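Side-chain contacts in gentamicin resistance protein (Enterococcus gallinarum, PDB 6CTZ), which probably transfers a phosphate group from a guanine nucleotide to the 2''-hydroxyl of aminoglycosides such as kanamycin, giving resistance to these antibiotics: residues L254-K257 and V258-F261; L168-R171 and F172-M176; Y4-M7 and I8-F12; H190-S194 and P195-L199. The protein carries 2 engineered substitutions. All blocks are in the same frame, centred on the assembly; numbering follows the deposited sequence. Where two conformers were deposited one is given.

In the fold
Contact 4 lies at the heart of the protein: in residues 190-199 the loop leading into strand 198-200 touches kanamycin, GDP and a nucleotide-bound magnesium ion. Contacts 1 and 2, on helices 251-276 and 162-176, are neighbours with centres about 12 Å apart, joined by a probable hydrogen bond of 3.1 Å from Arg171 NH2 to Ser259 OG. Both stand back from the site: the side chain of Phe261 is about 10 Å from kanamycin, and that of Leu168 about 12 Å. Contact 3, residues 4-12, belongs to the N-terminal helix on the nucleotide-binding sheet, its centre about 29 Å from that of contact 4 and about 45 Å from that of contact 1.

Contact 1. Residues L254-K257 and V258-F261; sequences LIRK and VSLF. Engineered in segment 254-257: Leu254 (natural residue His).
Val258 lies one turn beyond Leu254 and gives its N-H to Leu254 O at 2.9 Å. Its CG2, the methyl beside the backbone N, leans over the same carbonyl, 3.3 Å from Leu254 O. The Leu254 side chain, an engineered replacement for histidine, curls back so that its CD1 reaches CG2 of Val258 at 4.2 Å. Next, Ser259 bonds through its N-H to Ile255 O and turns its hydroxyl back onto the helix: chi1 of 81° sets OG between the backbone N and carbonyl carbon, where it donates to Arg256 O at 2.7 Å. The bent Arg256 chain passes beside this hydroxyl, CD lying 3.7 Å from Ser259 OG. Leu260 N grips Arg256 O as well, at 3.0 Å. The two donors come from different directions: the hydroxyl makes a C=O...O angle of 120°, while the amide lies farther round at 159°. Phe261 N then reaches Lys257 O at 3.2 Å, and that oxygen also sits over the rim of one face of the Phe261 ring. The fully extended Lys257 runs alongside the ring, CE 3.7 Å from Phe261 CZ, and its NZ forms salt bridges with Asp222 and Asp224. These turns near the start of helix 251-276 are wedged among several elements: Leu254 and Ile255 against helix 236-246, Arg256, Lys257 and Leu260 against Tyr181 of helix 179-182, and Phe261 against helix 141-155, while Arg171 of helix 162-176 bonds to the Ser259 hydroxyl.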
loop_
_atom_site.group_PDB
_atom_site.type_symbol
_atom_site.label_atom_id
_atom_site.label_comp_id
_atom_site.label_asym_id
_atom_site.label_seq_id
_atom_site.Cartn_x
_atom_site.Cartn_y
_atom_site.Cartn_z
ATOM N N LEU A 254 -2.347 10.637 -17.576
ATOM C CA LEU A 254 -2.272 9.627 -16.529
ATOM C C LEU A 254 -1.668 10.201 -15.250
ATOM O O LEU A 254 -2.136 9.896 -14.144
ATOM C CB LEU A 254 -1.488 8.409 -17.026
ATOM C CG LEU A 254 -1.336 7.257 -16.026
ATOM C CD1 LEU A 254 -2.671 6.746 -15.493
ATOM C CD2 LEU A 254 -0.562 6.133 -16.685
ATOM N N ILE A 255 -0.632 11.040 -15.375
ATOM C CA ILE A 255 -0.052 11.665 -14.188
ATOM C C ILE A 255 -1.069 12.570 -13.507
ATOM O O ILE A 255 -1.160 12.609 -12.274
ATOM C CB ILE A 255 1.253 12.407 -14.537
ATOM C CG1 ILE A 255 2.393 11.416 -14.768
ATOM C CG2 ILE A 255 1.608 13.444 -13.470
ATOM C CD1 ILE A 255 2.909 10.731 -13.491
ATOM N N ARG A 256 -1.853 13.316 -14.293
ATOM C CA ARG A 256 -2.920 14.120 -13.702
ATOM C C ARG A 256 -3.895 13.243 -12.923
ATOM O O ARG A 256 -4.246 13.550 -11.776
ATOM C CB ARG A 256 -3.647 14.929 -14.777
ATOM C CG ARG A 256 -4.864 15.662 -14.226
ATOM C CD ARG A 256 -4.508 16.664 -13.131
ATOM N NE ARG A 256 -3.526 17.652 -13.573
ATOM C CZ ARG A 256 -3.825 18.788 -14.192
ATOM N NH1 ARG A 256 -5.090 19.106 -14.448
ATOM N NH2 ARG A 256 -2.848 19.606 -14.551
ATOM N N LYS A 257 -4.326 12.131 -13.524
ATOM C CA LYS A 257 -5.220 11.214 -12.825
ATOM C C LYS A 257 -4.611 10.732 -11.512
ATOM O O LYS A 257 -5.267 10.753 -10.463
ATOM C CB LYS A 257 -5.521 10.017 -13.719
ATOM C CG LYS A 257 -6.505 9.043 -13.108
ATOM C CD LYS A 257 -6.730 7.838 -13.998
ATOM C CE LYS A 257 -7.600 6.804 -13.314
ATOM N NZ LYS A 257 -7.820 5.606 -14.168
ATOM N N VAL A 258 -3.353 10.285 -11.555
ATOM C CA VAL A 258 -2.728 9.793 -10.332
ATOM C C VAL A 258 -2.562 10.924 -9.319
ATOM O O VAL A 258 -2.699 10.708 -8.109
ATOM C CB VAL A 258 -1.401 9.080 -10.652
ATOM C CG1 VAL A 258 -0.747 8.571 -9.367
ATOM C CG2 VAL A 258 -1.646 7.914 -11.572
ATOM N N SER A 259 -2.298 12.149 -9.789
ATOM C CA SER A 259 -2.163 13.265 -8.864
ATOM C C SER A 259 -3.478 13.548 -8.151
ATOM O O SER A 259 -3.475 13.993 -6.997
ATOM C CB SER A 259 -1.649 14.506 -9.600
ATOM O OG SER A 259 -2.691 15.177 -10.290
ATOM N N LEU A 260 -4.612 13.308 -8.823
ATOM C CA LEU A 260 -5.903 13.411 -8.151
ATOM C C LEU A 260 -6.012 12.370 -7.037
ATOM O O LEU A 260 -6.428 12.688 -5.918
ATOM C CB LEU A 260 -7.041 13.278 -9.165
ATOM C CG LEU A 260 -7.172 14.478 -10.118
ATOM C CD1 LEU A 260 -7.973 14.099 -11.370
ATOM C CD2 LEU A 260 -7.789 15.688 -9.437
ATOM N N PHE A 261 -5.614 11.119 -7.318
ATOM C CA PHE A 261 -5.547 10.115 -6.258
ATOM C C PHE A 261 -4.656 10.579 -5.112
ATOM O O PHE A 261 -4.945 10.296 -3.947
ATOM C CB PHE A 261 -5.003 8.785 -6.797
ATOM C CG PHE A 261 -5.903 8.085 -7.785
ATOM C CD1 PHE A 261 -7.266 8.316 -7.814
ATOM C CD2 PHE A 261 -5.365 7.172 -8.680
ATOM C CE1 PHE A 261 -8.075 7.653 -8.727
ATOM C CE2 PHE A 261 -6.159 6.513 -9.586
ATOM C CZ PHE A 261 -7.519 6.751 -9.613
#

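Contact 2. Residues L168-R171 and F172-M176; sequences LTLR and FQSYM
Leu170 O is gripped twice by Ser174, one turn farther along the helix. The amide N-H of Ser174 binds it at 2.8 Å, and the hydroxyl OG donates to the same oxygen at 3.0 Å. The two reach Leu170 O from opposite faces of its carbonyl plane, the hydroxyl standing 39° out of that plane. With chi1 at -71°, Ser174 OG lies beside its own backbone N, close enough to share the acceptor. On the outer side CD1 of Leu170 borders the hydroxyl, 3.8 Å from Ser174 OG. One residue back along each segment, Gln173 N takes Thr169 O. Phe172 N donates to Leu168 O at 2.9 Å in a nearly straight bond, N-H...O 174°. The Phe172 ring swings back beside this carbonyl, bringing CD2 to 3.1 Å from Leu168 O, a close approach of a ring C-H to an oxygen already bonded to an amide. At the end of the helix Tyr175 N joins Arg171 O at 3.1 Å. Met176 SD borders the Tyr175 ring at its edge and in its plane, 3.6 Å from Tyr175 CD2. Arg171 leaves the helix on a chain bent at both middle torsions, and its NE bonds to Thr263 OG1. Helix 162-176 thus packs on helix 251-276 through Leu168 and Arg171, with Phe172 stacked on Phe264; Phe172 and Tyr175 face helix 141-155, Tyr175 also touches helix 179-182, and Leu170 meets the C-terminal Phe297.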
loop_
_atom_site.group_PDB
_atom_site.type_symbol
_atom_site.label_atom_id
_atom_site.label_comp_id
_atom_site.label_asym_id
_atom_site.label_seq_id
_atom_site.Cartn_x
_atom_site.Cartn_y
_atom_site.Cartn_z
ATOM N N LEU A 168 -10.126 21.692 -2.933
ATOM C CA LEU A 168 -10.526 20.297 -2.804
ATOM C C LEU A 168 -11.779 19.989 -3.613
ATOM O O LEU A 168 -11.875 18.926 -4.231
ATOM C CB LEU A 168 -10.710 19.920 -1.336
ATOM C CG LEU A 168 -9.426 19.821 -0.515
ATOM C CD1 LEU A 168 -9.777 19.447 0.907
ATOM C CD2 LEU A 168 -8.463 18.798 -1.112
ATOM N N THR A 169 -12.768 20.885 -3.603
ATOM C CA THR A 169 -13.959 20.653 -4.412
ATOM C C THR A 169 -13.607 20.558 -5.891
ATOM O O THR A 169 -14.145 19.711 -6.617
ATOM C CB THR A 169 -14.970 21.771 -4.170
ATOM O OG1 THR A 169 -15.345 21.772 -2.788
ATOM C CG2 THR A 169 -16.206 21.570 -5.038
ATOM N N LEU A 170 -12.694 21.419 -6.352
ATOM C CA LEU A 170 -12.224 21.366 -7.732
ATOM C C LEU A 170 -11.598 20.014 -8.045
ATOM O O LEU A 170 -11.863 19.426 -9.098
ATOM C CB LEU A 170 -11.203 22.479 -7.961
ATOM C CG LEU A 170 -10.443 22.441 -9.290
ATOM C CD1 LEU A 170 -11.371 22.631 -10.485
ATOM C CD2 LEU A 170 -9.336 23.475 -9.288
ATOM N N ARG A 171 -10.753 19.510 -7.141
ATOM C CA ARG A 171 -10.082 18.237 -7.378
ATOM C C ARG A 171 -11.081 17.088 -7.421
ATOM O O ARG A 171 -11.014 16.230 -8.307
ATOM C CB ARG A 171 -9.011 17.997 -6.312
ATOM C CG ARG A 171 -7.936 19.076 -6.260
ATOM C CD ARG A 171 -7.024 19.003 -7.475
ATOM N NE ARG A 171 -6.011 17.949 -7.341
ATOM C CZ ARG A 171 -5.083 17.683 -8.257
ATOM N NH1 ARG A 171 -5.046 18.366 -9.401
ATOM N NH2 ARG A 171 -4.197 16.720 -8.044
ATOM N N PHE A 172 -12.017 17.053 -6.471
ATOM C CA PHE A 172 -13.049 16.020 -6.500
ATOM C C PHE A 172 -13.875 16.106 -7.779
ATOM O O PHE A 172 -14.139 15.088 -8.427
ATOM C CB PHE A 172 -13.943 16.122 -5.266
ATOM C CG PHE A 172 -13.376 15.458 -4.041
ATOM C CD1 PHE A 172 -13.338 14.075 -3.928
ATOM C CD2 PHE A 172 -12.899 16.223 -2.989
ATOM C CE1 PHE A 172 -12.826 13.470 -2.785
ATOM C CE2 PHE A 172 -12.389 15.624 -1.846
ATOM C CZ PHE A 172 -12.348 14.242 -1.751
ATOM N N GLN A 173 -14.287 17.319 -8.163
ATOM C CA GLN A 173 -15.093 17.451 -9.370
ATOM C C GLN A 173 -14.296 17.107 -10.624
ATOM O O GLN A 173 -14.839 16.499 -11.554
ATOM C CB GLN A 173 -15.717 18.843 -9.458
ATOM C CG GLN A 173 -16.796 19.080 -8.410
ATOM C CD GLN A 173 -17.719 17.885 -8.244
ATOM O OE1 GLN A 173 -17.639 17.157 -7.254
ATOM N NE2 GLN A 173 -18.596 17.674 -9.219
ATOM N N SER A 174 -13.010 17.462 -10.667
ATOM C CA SER A 174 -12.199 17.127 -11.835
ATOM C C SER A 174 -12.103 15.619 -12.028
ATOM O O SER A 174 -12.114 15.126 -13.165
ATOM C CB SER A 174 -10.813 17.758 -11.716
ATOM O OG SER A 174 -10.890 19.165 -11.877
ATOM N N TYR A 175 -12.014 14.866 -10.933
ATOM C CA TYR A 175 -12.049 13.414 -11.055
ATOM C C TYR A 175 -13.443 12.942 -11.449
ATOM O O TYR A 175 -13.608 12.233 -12.449
ATOM C CB TYR A 175 -11.601 12.747 -9.747
ATOM C CG TYR A 175 -11.797 11.247 -9.774
ATOM C CD1 TYR A 175 -10.876 10.418 -10.405
ATOM C CD2 TYR A 175 -12.924 10.666 -9.209
ATOM C CE1 TYR A 175 -11.062 9.048 -10.456
ATOM C CE2 TYR A 175 -13.126 9.304 -9.260
ATOM C CZ TYR A 175 -12.187 8.495 -9.875
ATOM O OH TYR A 175 -12.380 7.132 -9.927
ATOM N N MET A 176 -14.460 13.349 -10.682
ATOM C CA MET A 176 -15.776 12.726 -10.794
ATOM C C MET A 176 -16.445 12.994 -12.137
ATOM O O MET A 176 -17.201 12.144 -12.622
ATOM C CB MET A 176 -16.682 13.178 -9.643
ATOM C CG MET A 176 -16.248 12.663 -8.270
ATOM S SD MET A 176 -16.359 10.868 -8.034
ATOM C CE MET A 176 -18.031 10.547 -8.575
#

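Contact 3. Residues Y4-M7 and I8-F12; sequences YTTM and IMTQF
Thr10 reaches back one turn to Thr6 O, its amide N-H binding that oxygen at 2.9 Å. In the conformer described here the hydroxyl adds a second bond, OG1 to Thr6 O at 2.8 Å, which need not hold in the other deposited copy; it comes from the opposite face of the carbonyl plane, 37° out of it. A chi1 of -67° swings Thr10 OG1 to the side of its own backbone N, from where it can share Thr6 O with the amide. Thr6 sends its own OG1 back in the same manner, to Leu2 O. On the inner side CG1 of Ile8 rests 3.2 Å from Tyr4 O, which also accepts Ile8 N. Gln11 N bonds Met7 O at 3.2 Å, and Phe12 N still reaches Ile8 O as the helix ends. The Gln11 chain lies along the Met7 carbonyl, CG 3.3 Å from Met7 O, and its far end is positioned by a bond from NE2 to Lys78 O. Gln11 CB is centred over one face of the Phe12 ring. Helix 2-11 lies against the five-stranded antiparallel sheet: Tyr4 meets Phe42 edge-to-face, Ile8 sits on strands 29-34 and 38-43, and Phe12 packs on Phe40 and on Phe85 of strand 83-89.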
loop_
_atom_site.group_PDB
_atom_site.type_symbol
_atom_site.label_atom_id
_atom_site.label_comp_id
_atom_site.label_asym_id
_atom_site.label_seq_id
_atom_site.Cartn_x
_atom_site.Cartn_y
_atom_site.Cartn_z
ATOM N N TYR A 4 3.177 -11.864 23.111
ATOM C CA TYR A 4 3.270 -12.442 21.775
ATOM C C TYR A 4 4.058 -13.746 21.784
ATOM O O TYR A 4 3.701 -14.697 21.080
ATOM C CB TYR A 4 3.878 -11.432 20.803
ATOM C CG TYR A 4 3.077 -10.155 20.719
ATOM C CD1 TYR A 4 1.985 -10.053 19.869
ATOM C CD2 TYR A 4 3.393 -9.062 21.516
ATOM C CE1 TYR A 4 1.241 -8.890 19.796
ATOM C CE2 TYR A 4 2.655 -7.895 21.456
ATOM C CZ TYR A 4 1.580 -7.811 20.597
ATOM O OH TYR A 4 0.849 -6.647 20.543
ATOM N N THR A 5 5.125 -13.818 22.584
ATOM C CA THR A 5 5.943 -15.029 22.603
ATOM C C THR A 5 5.169 -16.219 23.158
ATOM O O THR A 5 5.340 -17.349 22.690
ATOM C CB THR A 5 7.231 -14.793 23.391
ATOM O OG1 THR A 5 6.913 -14.505 24.758
ATOM C CG2 THR A 5 7.994 -13.623 22.798
ATOM N N THR A 6 4.300 -15.986 24.143
ATOM C CA THR A 6 3.516 -17.088 24.691
ATOM C C THR A 6 2.536 -17.635 23.662
ATOM O O THR A 6 2.394 -18.855 23.525
ATOM C CB THR A 6 2.798 -16.651 25.964
ATOM O OG1 THR A 6 3.772 -16.250 26.932
ATOM C CG2 THR A 6 1.973 -17.802 26.537
ATOM N N MET A 7 1.861 -16.753 22.915
ATOM C CA MET A 7 0.974 -17.226 21.859
ATOM C C MET A 7 1.738 -18.040 20.828
ATOM O O MET A 7 1.279 -19.107 20.400
ATOM C CB MET A 7 0.285 -16.045 21.180
ATOM C CG MET A 7 -0.850 -15.459 21.987
ATOM S SD MET A 7 -1.831 -14.303 21.018
ATOM C CE MET A 7 -0.682 -12.938 20.864
ATOM N N ILE A 8 2.909 -17.552 20.420
ATOM C CA ILE A 8 3.687 -18.241 19.396
ATOM C C ILE A 8 4.103 -19.623 19.885
ATOM O O ILE A 8 3.914 -20.636 19.200
ATOM C CB ILE A 8 4.898 -17.384 18.990
ATOM C CG1 ILE A 8 4.438 -16.106 18.278
ATOM C CG2 ILE A 8 5.827 -18.172 18.099
ATOM C CD1 ILE A 8 5.555 -15.112 18.079
ATOM N N MET A 9 4.656 -19.693 21.091
ATOM C CA MET A 9 5.188 -20.973 21.539
ATOM C C MET A 9 4.094 -21.967 21.893
ATOM O O MET A 9 4.281 -23.171 21.696
ATOM C CB MET A 9 6.195 -20.771 22.664
ATOM C CG MET A 9 7.470 -20.150 22.133
ATOM S SD MET A 9 8.819 -20.227 23.299
ATOM C CE MET A 9 8.241 -19.088 24.558
ATOM N N THR A 10 2.960 -21.494 22.417
ATOM C CA THR A 10 1.832 -22.384 22.679
ATOM C C THR A 10 1.363 -23.062 21.400
ATOM O O THR A 10 1.122 -24.276 21.372
ATOM C CB THR A 10 0.681 -21.583 23.285
ATOM O OG1 THR A 10 1.055 -21.111 24.583
ATOM C CG2 THR A 10 -0.570 -22.443 23.388
ATOM N N GLN A 11 1.221 -22.284 20.329
ATOM C CA GLN A 11 0.603 -22.787 19.114
ATOM C C GLN A 11 1.569 -23.464 18.158
ATOM O O GLN A 11 1.121 -24.246 17.315
ATOM C CB GLN A 11 -0.157 -21.657 18.416
ATOM C CG GLN A 11 -1.165 -21.029 19.363
ATOM C CD GLN A 11 -2.004 -19.944 18.740
ATOM O OE1 GLN A 11 -2.306 -19.972 17.546
ATOM N NE2 GLN A 11 -2.388 -18.973 19.552
ATOM N N PHE A 12 2.873 -23.215 18.273
ATOM C CA PHE A 12 3.845 -23.734 17.312
ATOM C C PHE A 12 4.979 -24.416 18.058
ATOM O O PHE A 12 5.996 -23.788 18.374
ATOM C CB PHE A 12 4.337 -22.626 16.384
ATOM C CG PHE A 12 3.220 -21.844 15.775
ATOM C CD1 PHE A 12 2.294 -22.468 14.957
ATOM C CD2 PHE A 12 3.059 -20.494 16.058
ATOM C CE1 PHE A 12 1.243 -21.749 14.406
ATOM C CE2 PHE A 12 2.011 -19.775 15.510
ATOM C CZ PHE A 12 1.105 -20.406 14.688
#

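Contact 4. Residues H190-S194 and P195-L199; sequences HGDLS and PDHFL. With MG (magnesium ion), chain C; KAN (kanamycin a), chain E; GDP (guanosine-5'-diphosphate), chain B.
His197 N bonds Ser194 O at 2.9 Å, closing a short 3-10 turn that follows an inverse gamma turn centred on Leu193. The His197 side chain reaches back over the turn, and its ND1 donates to Asp192 O at 2.9 Å, in the imidazole plane and almost along the C=O axis. Ser194 N grips that same oxygen. With ND1 thus holding the proton, NE2 faces the magnesium ion at 2.2 Å. Asp214, both GDP phosphates and two waters complete the metal's shell. Asp196 OD1 sits over the centre of one His197 ring face and accepts a short bond from Ser194 OG, 2.5 Å, on its syn side. Ser194 OG is put there by a chi1 of 44°; it also receives kanamycin N3 at 2.8 Å. Asp192 takes the same amine on OD1, 2.8 Å from N3, while kanamycin O13, the 2''-hydroxyl, donates to Asp192 OD2 at 2.7 Å. Asp196 OD2 takes a hydrogen bond from a magnesium-bound water that also touches the GDP ribose O3'. Behind the loop, Leu193 CD1 meets the edge of the Phe198 ring, 3.8 Å from CE1, and one face of that ring lies against Ser194 O and Pro195. His190 ND1 accepts Asp192 N, and its NE2 bonds to Ile213 O. The sequence His-Gly-Asp, with a metal ligand five residues after the aspartate, is the catalytic-loop motif of the kinase-like aminoglycoside phosphotransferases, here poised between nucleotide and antibiotic.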
loop_
_atom_site.group_PDB
_atom_site.type_symbol
_atom_site.label_atom_id
_atom_site.label_comp_id
_atom_site.label_asym_id
_atom_site.label_seq_id
_atom_site.Cartn_x
_atom_site.Cartn_y
_atom_site.Cartn_z
ATOM N N HIS A 190 -2.191 -4.236 -5.825
ATOM C CA HIS A 190 -1.606 -4.379 -4.493
ATOM C C HIS A 190 -2.333 -3.486 -3.491
ATOM O O HIS A 190 -2.646 -3.916 -2.371
ATOM C CB HIS A 190 -0.118 -4.046 -4.565
ATOM C CG HIS A 190 0.592 -4.081 -3.246
ATOM N ND1 HIS A 190 0.518 -3.056 -2.332
ATOM C CD2 HIS A 190 1.426 -5.008 -2.712
ATOM C CE1 HIS A 190 1.270 -3.350 -1.282
ATOM N NE2 HIS A 190 1.831 -4.531 -1.486
ATOM N N GLY A 191 -2.641 -2.249 -3.892
ATOM C CA GLY A 191 -3.461 -1.364 -3.101
ATOM C C GLY A 191 -2.736 -0.491 -2.102
ATOM O O GLY A 191 -3.345 0.450 -1.583
ATOM N N ASP A 192 -1.470 -0.762 -1.813
ATOM C CA ASP A 192 -0.712 0.055 -0.872
ATOM C C ASP A 192 0.759 0.023 -1.286
ATOM O O ASP A 192 1.652 -0.309 -0.502
ATOM C CB ASP A 192 -0.940 -0.445 0.556
ATOM C CG ASP A 192 -0.596 0.584 1.613
ATOM O OD1 ASP A 192 -0.641 1.805 1.338
ATOM O OD2 ASP A 192 -0.303 0.161 2.751
ATOM N N LEU A 193 1.023 0.347 -2.556
ATOM C CA LEU A 193 2.309 0.028 -3.178
ATOM C C LEU A 193 3.295 1.184 -2.988
ATOM O O LEU A 193 3.646 1.916 -3.910
ATOM C CB LEU A 193 2.106 -0.340 -4.642
ATOM C CG LEU A 193 3.300 -0.986 -5.344
ATOM C CD1 LEU A 193 3.638 -2.337 -4.721
ATOM C CD2 LEU A 193 3.000 -1.175 -6.818
ATOM N N SER A 194 3.745 1.322 -1.752
ATOM C CA SER A 194 4.654 2.369 -1.329
ATOM C C SER A 194 6.015 1.778 -1.002
ATOM O O SER A 194 6.127 0.583 -0.698
ATOM C CB SER A 194 4.092 3.092 -0.095
ATOM O OG SER A 194 3.570 2.180 0.858
ATOM N N PRO A 195 7.078 2.595 -1.033
ATOM C CA PRO A 195 8.442 2.046 -0.934
ATOM C C PRO A 195 8.814 1.542 0.452
ATOM O O PRO A 195 9.847 0.863 0.579
ATOM C CB PRO A 195 9.333 3.209 -1.405
ATOM C CG PRO A 195 8.492 4.435 -1.199
ATOM C CD PRO A 195 7.092 3.989 -1.519
ATOM N N ASP A 196 7.997 1.811 1.477
ATOM C CA ASP A 196 8.158 1.136 2.764
ATOM C C ASP A 196 7.831 -0.354 2.680
ATOM O O ASP A 196 8.033 -1.081 3.659
ATOM C CB ASP A 196 7.338 1.829 3.868
ATOM C CG ASP A 196 5.846 1.720 3.654
ATOM O OD1 ASP A 196 5.426 1.576 2.499
ATOM O OD2 ASP A 196 5.086 1.760 4.648
ATOM N N HIS A 197 7.357 -0.821 1.523
ATOM C CA HIS A 197 7.055 -2.221 1.273
ATOM C C HIS A 197 7.973 -2.837 0.232
ATOM O O HIS A 197 7.765 -3.992 -0.140
ATOM C CB HIS A 197 5.606 -2.374 0.805
ATOM C CG HIS A 197 4.600 -1.969 1.825
ATOM N ND1 HIS A 197 3.389 -1.399 1.489
ATOM C CD2 HIS A 197 4.605 -2.074 3.174
ATOM C CE1 HIS A 197 2.695 -1.172 2.589
ATOM N NE2 HIS A 197 3.411 -1.571 3.626
ATOM N N PHE A 198 8.974 -2.101 -0.257
ATOM C CA PHE A 198 9.896 -2.613 -1.269
ATOM C C PHE A 198 11.144 -3.118 -0.562
ATOM O O PHE A 198 11.833 -2.348 0.117
ATOM C CB PHE A 198 10.336 -1.539 -2.269
ATOM C CG PHE A 198 9.221 -0.860 -3.030
ATOM C CD1 PHE A 198 7.913 -1.321 -2.992
ATOM C CD2 PHE A 198 9.512 0.248 -3.812
ATOM C CE1 PHE A 198 6.913 -0.661 -3.694
ATOM C CE2 PHE A 198 8.514 0.915 -4.513
ATOM C CZ PHE A 198 7.218 0.451 -4.455
ATOM N N LEU A 199 11.440 -4.399 -0.724
ATOM C CA LEU A 199 12.671 -4.975 -0.201
ATOM C C LEU A 199 13.690 -5.053 -1.328
ATOM O O LEU A 199 13.362 -5.489 -2.435
ATOM C CB LEU A 199 12.414 -6.370 0.377
ATOM C CG LEU A 199 11.786 -6.484 1.772
ATOM C CD1 LEU A 199 12.746 -5.978 2.865
ATOM C CD2 LEU A 199 10.400 -5.841 1.834
HETATM MG MG MG C . 2.336 -1.692 5.532
HETATM C C1 KAN E . 1.033 9.552 4.464
HETATM C C2 KAN E . 0.755 10.948 3.907
HETATM C C3 KAN E . 2.060 11.596 3.495
HETATM C C4 KAN E . 2.947 11.657 4.729
HETATM C C5 KAN E . 3.184 10.263 5.304
HETATM C C6 KAN E . 3.999 10.316 6.592
HETATM C C7 KAN E . 1.336 4.663 2.441
HETATM C C8 KAN E . 0.535 5.082 3.671
HETATM C C9 KAN E . 0.351 6.603 3.685
HETATM C C10 KAN E . 1.691 7.338 3.622
HETATM C C11 KAN E . 2.508 6.857 2.420
HETATM C C12 KAN E . 2.698 5.345 2.444
HETATM C C13 KAN E . -1.448 4.228 4.784
HETATM C C14 KAN E . -2.191 2.901 4.777
HETATM C C15 KAN E . -3.164 2.890 3.595
HETATM C C16 KAN E . -4.097 4.091 3.689
HETATM C C17 KAN E . -3.284 5.366 3.798
HETATM C C18 KAN E . -4.215 6.547 4.024
HETATM N N1 KAN E . 4.132 8.963 7.102
HETATM N N2 KAN E . 3.815 7.504 2.377
HETATM N N3 KAN E . 1.483 3.208 2.427
HETATM N N4 KAN E . -3.949 1.663 3.532
HETATM O O5 KAN E . 1.965 9.551 5.550
HETATM O O6 KAN E . -0.111 10.830 2.775
HETATM O O7 KAN E . 1.837 12.918 2.991
HETATM O O8 KAN E . 4.199 12.245 4.370
HETATM O O9 KAN E . 1.502 8.735 3.388
HETATM O O10 KAN E . -0.312 6.984 4.902
HETATM O O11 KAN E . -0.721 4.395 3.568
HETATM O O12 KAN E . -2.399 5.282 4.903
HETATM O O13 KAN E . -1.224 1.850 4.707
HETATM O O14 KAN E . -4.938 4.205 2.529
HETATM O O15 KAN E . -3.440 7.746 4.119
HETATM P PB GDP B . 0.552 -2.787 7.966
HETATM O O1B GDP B . -0.447 -3.599 7.178
HETATM O O2B GDP B . 1.117 -1.636 7.159
HETATM O O3B GDP B . 0.017 -2.385 9.321
HETATM O O3A GDP B . 1.759 -3.814 8.292
HETATM P PA GDP B . 2.920 -4.367 7.306
HETATM O O1A GDP B . 2.527 -5.685 6.709
HETATM O O2A GDP B . 3.298 -3.299 6.295
HETATM O "O5'" GDP B . 4.106 -4.657 8.377
HETATM C "C5'" GDP B . 4.539 -3.602 9.225
HETATM C "C4'" GDP B . 6.006 -3.345 8.978
HETATM O "O4'" GDP B . 6.751 -4.482 9.412
HETATM C "C3'" GDP B . 6.394 -3.172 7.519
HETATM O "O3'" GDP B . 6.125 -1.856 7.024
HETATM C "C2'" GDP B . 7.875 -3.445 7.599
HETATM O "O2'" GDP B . 8.561 -2.322 8.161
HETATM C "C1'" GDP B . 7.933 -4.564 8.626
HETATM N N9 GDP B . 7.926 -5.875 7.946
HETATM C C8 GDP B . 6.881 -6.714 7.767
HETATM N N7 GDP B . 7.297 -7.820 7.098
HETATM C C5 GDP B . 8.615 -7.682 6.858
HETATM C C6 GDP B . 9.670 -8.455 6.190
HETATM O O6 GDP B . 9.423 -9.566 5.684
HETATM N N1 GDP B . 10.902 -7.922 6.176
HETATM C C2 GDP B . 11.205 -6.723 6.721
HETATM N N2 GDP B . 12.474 -6.275 6.671
HETATM N N3 GDP B . 10.285 -5.952 7.342
HETATM C C4 GDP B . 9.016 -6.400 7.429
HETATM O O HOH W 1 3.750 -0.396 6.270
HETATM O O HOH W 2 1.229 -0.019 4.902
#